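Local coordinates for protein EvdO2 (Micromonospora carbonacea, PDB 4XAB) that probably acts as a metal-dependent oxygenase of the phytanoyl-CoA dioxygenase family, carrying out an oxidative cyclization in orthosomycin biosynthesis, at residues F18-A30 with V197-D210. Sequence-based numbering, arbitrary orientation.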
loop_
_atom_site.group_PDB
_atom_site.type_symbol
_atom_site.label_atom_id
_atom_site.label_comp_id
_atom_site.label_asym_id
_atom_site.label_seq_id
_atom_site.Cartn_x
_atom_site.Cartn_y
_atom_site.Cartn_z
ATOM N N PHE A 18 15.329 1.931 -6.515
ATOM C CA PHE A 18 14.577 1.228 -5.473
ATOM C C PHE A 18 15.491 0.800 -4.318
ATOM O O PHE A 18 15.142 0.979 -3.151
ATOM C CB PHE A 18 13.837 0.007 -6.036
ATOM C CG PHE A 18 13.148 -0.819 -4.975
ATOM C CD1 PHE A 18 11.929 -0.400 -4.437
ATOM C CD2 PHE A 18 13.722 -1.991 -4.503
ATOM C CE1 PHE A 18 11.303 -1.156 -3.444
ATOM C CE2 PHE A 18 13.104 -2.745 -3.515
ATOM C CZ PHE A 18 11.889 -2.321 -2.988
ATOM N N ARG A 19 16.664 0.249 -4.629
ATOM C CA ARG A 19 17.573 -0.228 -3.589
ATOM C C ARG A 19 18.145 0.917 -2.776
ATOM O O ARG A 19 18.290 0.823 -1.560
ATOM C CB ARG A 19 18.734 -1.027 -4.192
ATOM C CG ARG A 19 18.317 -2.240 -4.967
ATOM C CD ARG A 19 17.406 -3.121 -4.166
ATOM N NE ARG A 19 17.170 -4.372 -4.871
ATOM C CZ ARG A 19 17.927 -5.455 -4.741
ATOM N NH1 ARG A 19 18.971 -5.451 -3.919
ATOM N NH2 ARG A 19 17.631 -6.545 -5.430
ATOM N N SER A 20 18.456 2.005 -3.474
ATOM C CA SER A 20 19.080 3.169 -2.881
ATOM C C SER A 20 18.109 3.938 -2.006
ATOM O O SER A 20 18.427 4.289 -0.872
ATOM C CB SER A 20 19.619 4.091 -3.980
ATOM O OG SER A 20 20.005 5.340 -3.433
ATOM N N ARG A 21 16.921 4.184 -2.544
ATOM C CA ARG A 21 15.963 5.072 -1.904
ATOM C C ARG A 21 14.890 4.352 -1.097
ATOM O O ARG A 21 14.303 4.941 -0.201
ATOM C CB ARG A 21 15.291 5.956 -2.961
ATOM C CG ARG A 21 16.267 6.684 -3.864
ATOM C CD ARG A 21 15.561 7.806 -4.609
ATOM N NE ARG A 21 15.590 9.040 -3.833
ATOM C CZ ARG A 21 14.851 10.112 -4.099
ATOM N NH1 ARG A 21 14.001 10.090 -5.119
ATOM N NH2 ARG A 21 14.954 11.198 -3.339
ATOM N N GLY A 22 14.636 3.089 -1.417
ATOM C CA GLY A 22 13.630 2.311 -0.714
ATOM C C GLY A 22 12.243 2.355 -1.328
ATOM O O GLY A 22 11.293 1.767 -0.786
ATOM N N PHE A 23 12.119 3.093 -2.426
ATOM C CA PHE A 23 10.875 3.164 -3.177
ATOM C C PHE A 23 11.167 3.424 -4.645
ATOM O O PHE A 23 12.266 3.848 -5.016
ATOM C CB PHE A 23 9.965 4.263 -2.631
ATOM C CG PHE A 23 10.505 5.637 -2.849
ATOM C CD1 PHE A 23 10.102 6.395 -3.944
ATOM C CD2 PHE A 23 11.424 6.174 -1.965
ATOM C CE1 PHE A 23 10.615 7.654 -4.140
ATOM C CE2 PHE A 23 11.944 7.425 -2.155
ATOM C CZ PHE A 23 11.543 8.173 -3.247
ATOM N N ALA A 24 10.163 3.197 -5.479
ATOM C CA ALA A 24 10.325 3.491 -6.908
ATOM C C ALA A 24 8.990 3.760 -7.528
ATOM O O ALA A 24 7.982 3.184 -7.116
ATOM C CB ALA A 24 11.005 2.345 -7.613
ATOM N N ILE A 25 8.993 4.634 -8.526
ATOM C CA ILE A 25 7.805 4.937 -9.297
ATOM C C ILE A 25 7.830 4.189 -10.614
ATOM O O ILE A 25 8.829 4.229 -11.334
ATOM C CB ILE A 25 7.695 6.442 -9.598
ATOM C CG1 ILE A 25 7.428 7.219 -8.311
ATOM C CG2 ILE A 25 6.597 6.689 -10.633
ATOM C CD1 ILE A 25 7.287 8.721 -8.543
ATOM N N LEU A 26 6.734 3.504 -10.911
ATOM C CA LEU A 26 6.559 2.849 -12.201
ATOM C C LEU A 26 5.397 3.525 -12.910
ATOM O O LEU A 26 4.253 3.362 -12.499
ATOM C CB LEU A 26 6.283 1.374 -12.009
ATOM C CG LEU A 26 7.212 0.627 -11.057
ATOM C CD1 LEU A 26 6.744 -0.806 -10.883
ATOM C CD2 LEU A 26 8.622 0.683 -11.592
ATOM N N PRO A 27 5.684 4.279 -13.979
ATOM C CA PRO A 27 4.638 5.117 -14.574
ATOM C C PRO A 27 3.405 4.363 -15.073
ATOM O O PRO A 27 2.301 4.906 -14.984
ATOM C CB PRO A 27 5.361 5.791 -15.745
ATOM C CG PRO A 27 6.774 5.866 -15.296
ATOM C CD PRO A 27 7.013 4.567 -14.558
ATOM N N GLN A 28 3.573 3.150 -15.584
ATOM C CA GLN A 28 2.436 2.418 -16.121
ATOM C C GLN A 28 2.608 0.911 -15.929
ATOM O O GLN A 28 3.167 0.229 -16.788
ATOM C CB GLN A 28 2.246 2.741 -17.608
ATOM C CG GLN A 28 1.015 2.075 -18.239
ATOM C CD GLN A 28 -0.061 3.064 -18.669
ATOM O OE1 GLN A 28 0.216 4.041 -19.362
ATOM N NE2 GLN A 28 -1.307 2.811 -18.248
ATOM N N VAL A 29 2.141 0.384 -14.806
ATOM C CA VAL A 29 2.280 -1.046 -14.545
ATOM C C VAL A 29 1.002 -1.796 -14.955
ATOM O O VAL A 29 1.022 -3.006 -15.143
ATOM C CB VAL A 29 2.619 -1.321 -13.060
ATOM C CG1 VAL A 29 1.382 -1.206 -12.186
ATOM C CG2 VAL A 29 3.247 -2.710 -12.896
ATOM N N ALA A 30 -0.099 -1.062 -15.081
ATOM C CA ALA A 30 -1.356 -1.609 -15.567
ATOM C C ALA A 30 -1.760 -0.804 -16.783
ATOM O O ALA A 30 -1.660 0.420 -16.774
ATOM C CB ALA A 30 -2.447 -1.553 -14.502
ATOM N N VAL A 197 9.500 12.872 0.150
ATOM C CA VAL A 197 9.363 13.008 -1.288
ATOM C C VAL A 197 8.011 12.440 -1.717
ATOM O O VAL A 197 7.673 11.325 -1.346
ATOM C CB VAL A 197 10.524 12.287 -2.020
ATOM C CG1 VAL A 197 10.279 12.289 -3.503
ATOM C CG2 VAL A 197 11.855 12.973 -1.696
ATOM N N ALA A 198 7.229 13.205 -2.483
ATOM C CA ALA A 198 5.899 12.743 -2.883
ATOM C C ALA A 198 5.952 12.019 -4.210
ATOM O O ALA A 198 6.778 12.346 -5.056
ATOM C CB ALA A 198 4.908 13.922 -2.968
ATOM N N CYS A 199 5.039 11.069 -4.391
ATOM C CA CYS A 199 4.997 10.244 -5.592
ATOM C C CYS A 199 3.641 10.277 -6.285
ATOM O O CYS A 199 2.885 9.300 -6.234
ATOM C CB CYS A 199 5.364 8.799 -5.240
ATOM S SG CYS A 199 7.103 8.648 -4.814
ATOM N N PRO A 200 3.332 11.396 -6.956
ATOM C CA PRO A 200 2.090 11.402 -7.732
ATOM C C PRO A 200 2.155 10.402 -8.886
ATOM O O PRO A 200 3.246 10.060 -9.351
ATOM C CB PRO A 200 2.003 12.842 -8.237
ATOM C CG PRO A 200 2.793 13.639 -7.235
ATOM C CD PRO A 200 3.957 12.730 -6.922
ATOM N N LEU A 201 0.987 9.925 -9.306
ATOM C CA LEU A 201 0.865 8.899 -10.334
ATOM C C LEU A 201 -0.305 9.190 -11.239
ATOM O O LEU A 201 -1.285 9.807 -10.822
ATOM C CB LEU A 201 0.657 7.519 -9.721
ATOM C CG LEU A 201 1.789 6.996 -8.838
ATOM C CD1 LEU A 201 1.339 5.718 -8.173
ATOM C CD2 LEU A 201 3.083 6.761 -9.641
ATOM N N ALA A 202 -0.202 8.717 -12.473
ATOM C CA ALA A 202 -1.340 8.687 -13.377
ATOM C C ALA A 202 -2.023 7.329 -13.210
ATOM O O ALA A 202 -1.430 6.411 -12.626
ATOM C CB ALA A 202 -0.875 8.903 -14.811
ATOM N N PRO A 203 -3.269 7.189 -13.698
ATOM C CA PRO A 203 -3.953 5.898 -13.579
ATOM C C PRO A 203 -3.146 4.755 -14.191
ATOM O O PRO A 203 -2.597 4.893 -15.283
ATOM C CB PRO A 203 -5.255 6.115 -14.356
ATOM C CG PRO A 203 -5.468 7.578 -14.340
ATOM C CD PRO A 203 -4.110 8.195 -14.375
ATOM N N GLY A 204 -3.043 3.649 -13.458
ATOM C CA GLY A 204 -2.257 2.514 -13.910
ATOM C C GLY A 204 -0.799 2.581 -13.506
ATOM O O GLY A 204 -0.061 1.616 -13.710
ATOM N N GLY A 205 -0.384 3.717 -12.946
ATOM C CA GLY A 205 0.952 3.856 -12.387
ATOM C C GLY A 205 1.023 3.158 -11.044
ATOM O O GLY A 205 -0.002 2.820 -10.466
ATOM N N ALA A 206 2.236 2.930 -10.556
ATOM C CA ALA A 206 2.394 2.316 -9.237
ATOM C C ALA A 206 3.592 2.870 -8.528
ATOM O O ALA A 206 4.537 3.355 -9.148
ATOM C CB ALA A 206 2.525 0.791 -9.337
ATOM N N VAL A 207 3.556 2.779 -7.202
ATOM C CA VAL A 207 4.747 2.984 -6.422
ATOM C C VAL A 207 5.050 1.661 -5.740
ATOM O O VAL A 207 4.142 0.874 -5.408
ATOM C CB VAL A 207 4.597 4.121 -5.382
ATOM C CG1 VAL A 207 4.569 5.470 -6.083
ATOM C CG2 VAL A 207 3.348 3.929 -4.566
ATOM N N VAL A 208 6.336 1.408 -5.610
ATOM C CA VAL A 208 6.837 0.189 -4.969
ATOM C C VAL A 208 7.669 0.586 -3.755
ATOM O O VAL A 208 8.533 1.437 -3.879
ATOM C CB VAL A 208 7.703 -0.617 -5.948
ATOM C CG1 VAL A 208 8.143 -1.938 -5.320
ATOM C CG2 VAL A 208 6.939 -0.846 -7.267
ATOM N N HIS A 209 7.436 -0.011 -2.584
ATOM C CA HIS A 209 8.310 0.314 -1.455
ATOM C C HIS A 209 8.609 -0.873 -0.567
ATOM O O HIS A 209 7.785 -1.774 -0.378
ATOM C CB HIS A 209 7.742 1.451 -0.577
ATOM C CG HIS A 209 6.397 1.169 0.020
ATOM N ND1 HIS A 209 5.221 1.577 -0.576
ATOM C CD2 HIS A 209 6.041 0.558 1.178
ATOM C CE1 HIS A 209 4.200 1.204 0.175
ATOM N NE2 HIS A 209 4.669 0.593 1.248
ATOM N N ASP A 210 9.809 -0.822 -0.017
ATOM C CA ASP A 210 10.305 -1.824 0.929
ATOM C C ASP A 210 9.486 -1.843 2.226
ATOM O O ASP A 210 8.900 -0.837 2.615
ATOM C CB ASP A 210 11.778 -1.544 1.232
ATOM C CG ASP A 210 12.422 -2.630 2.079
ATOM O OD1 ASP A 210 12.491 -2.492 3.324
ATOM O OD2 ASP A 210 12.854 -3.632 1.491
HETATM O O HOH W 1 2.139 7.361 -13.471
#
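The carbonyl oxygen of Gly204 takes two backbone N-H groups at once, from Val29 (N to O 2.8 Å) and from Ala30. The bond from Ala30 N is the straighter, 161° at the hydrogen, and uses a lone pair in the carbonyl plane. Gly204 is the third residue of a type II turn from Ala202 to Gly205, where positive phi suits glycine, and its bare CA lies against Ala30 O in a CA-H...O contact. Gln28 bends at chi2 (114°) and closes the neighbouring loop on itself, its NE2 reaching Ala30 O in the plane of its own amide. A water bridges Pro27 O and Ala202 N.

Beyond this turn, strands 23-26 and 206-210 run antiparallel. Ala24 with Val208 and Leu26 with Ala206 are the hydrogen-bonded pairs, and Asp210 N donates to Gly22 O where the chain leaves helix 12-21. Strand 23-26 thus extends the sheet beside 206-210, whose other neighbour is 139-149, in the double-stranded beta-helix of this cupin-clan enzyme. The two faces differ. Toward helix 89-102, Leu26 CD1 packs on Val208 CG2 (3.6 Å), while Val208 CG1, trans to the main-chain nitrogen (chi1 -176°), is directed to Phe18 CE1 at 3.8 Å; branched and aromatic groups fill the helix-sheet interface. On the other face Cys199 SG lies oblique to the Phe23 ring, 4.6 Å from its centroid, and also touches Ile25 CD1 (3.7 Å). Ile25 sends its second branch elsewhere, CG2 meeting Leu201 CD2 at 3.7 Å. His209 shares this face but turns its ring away toward the nickel site, hydrogen-bonding Tyr162 through ND1 and the metal ligand Asp131 through NE2, so it sits in the second shell of the metal and probably helps to orient that carboxylate.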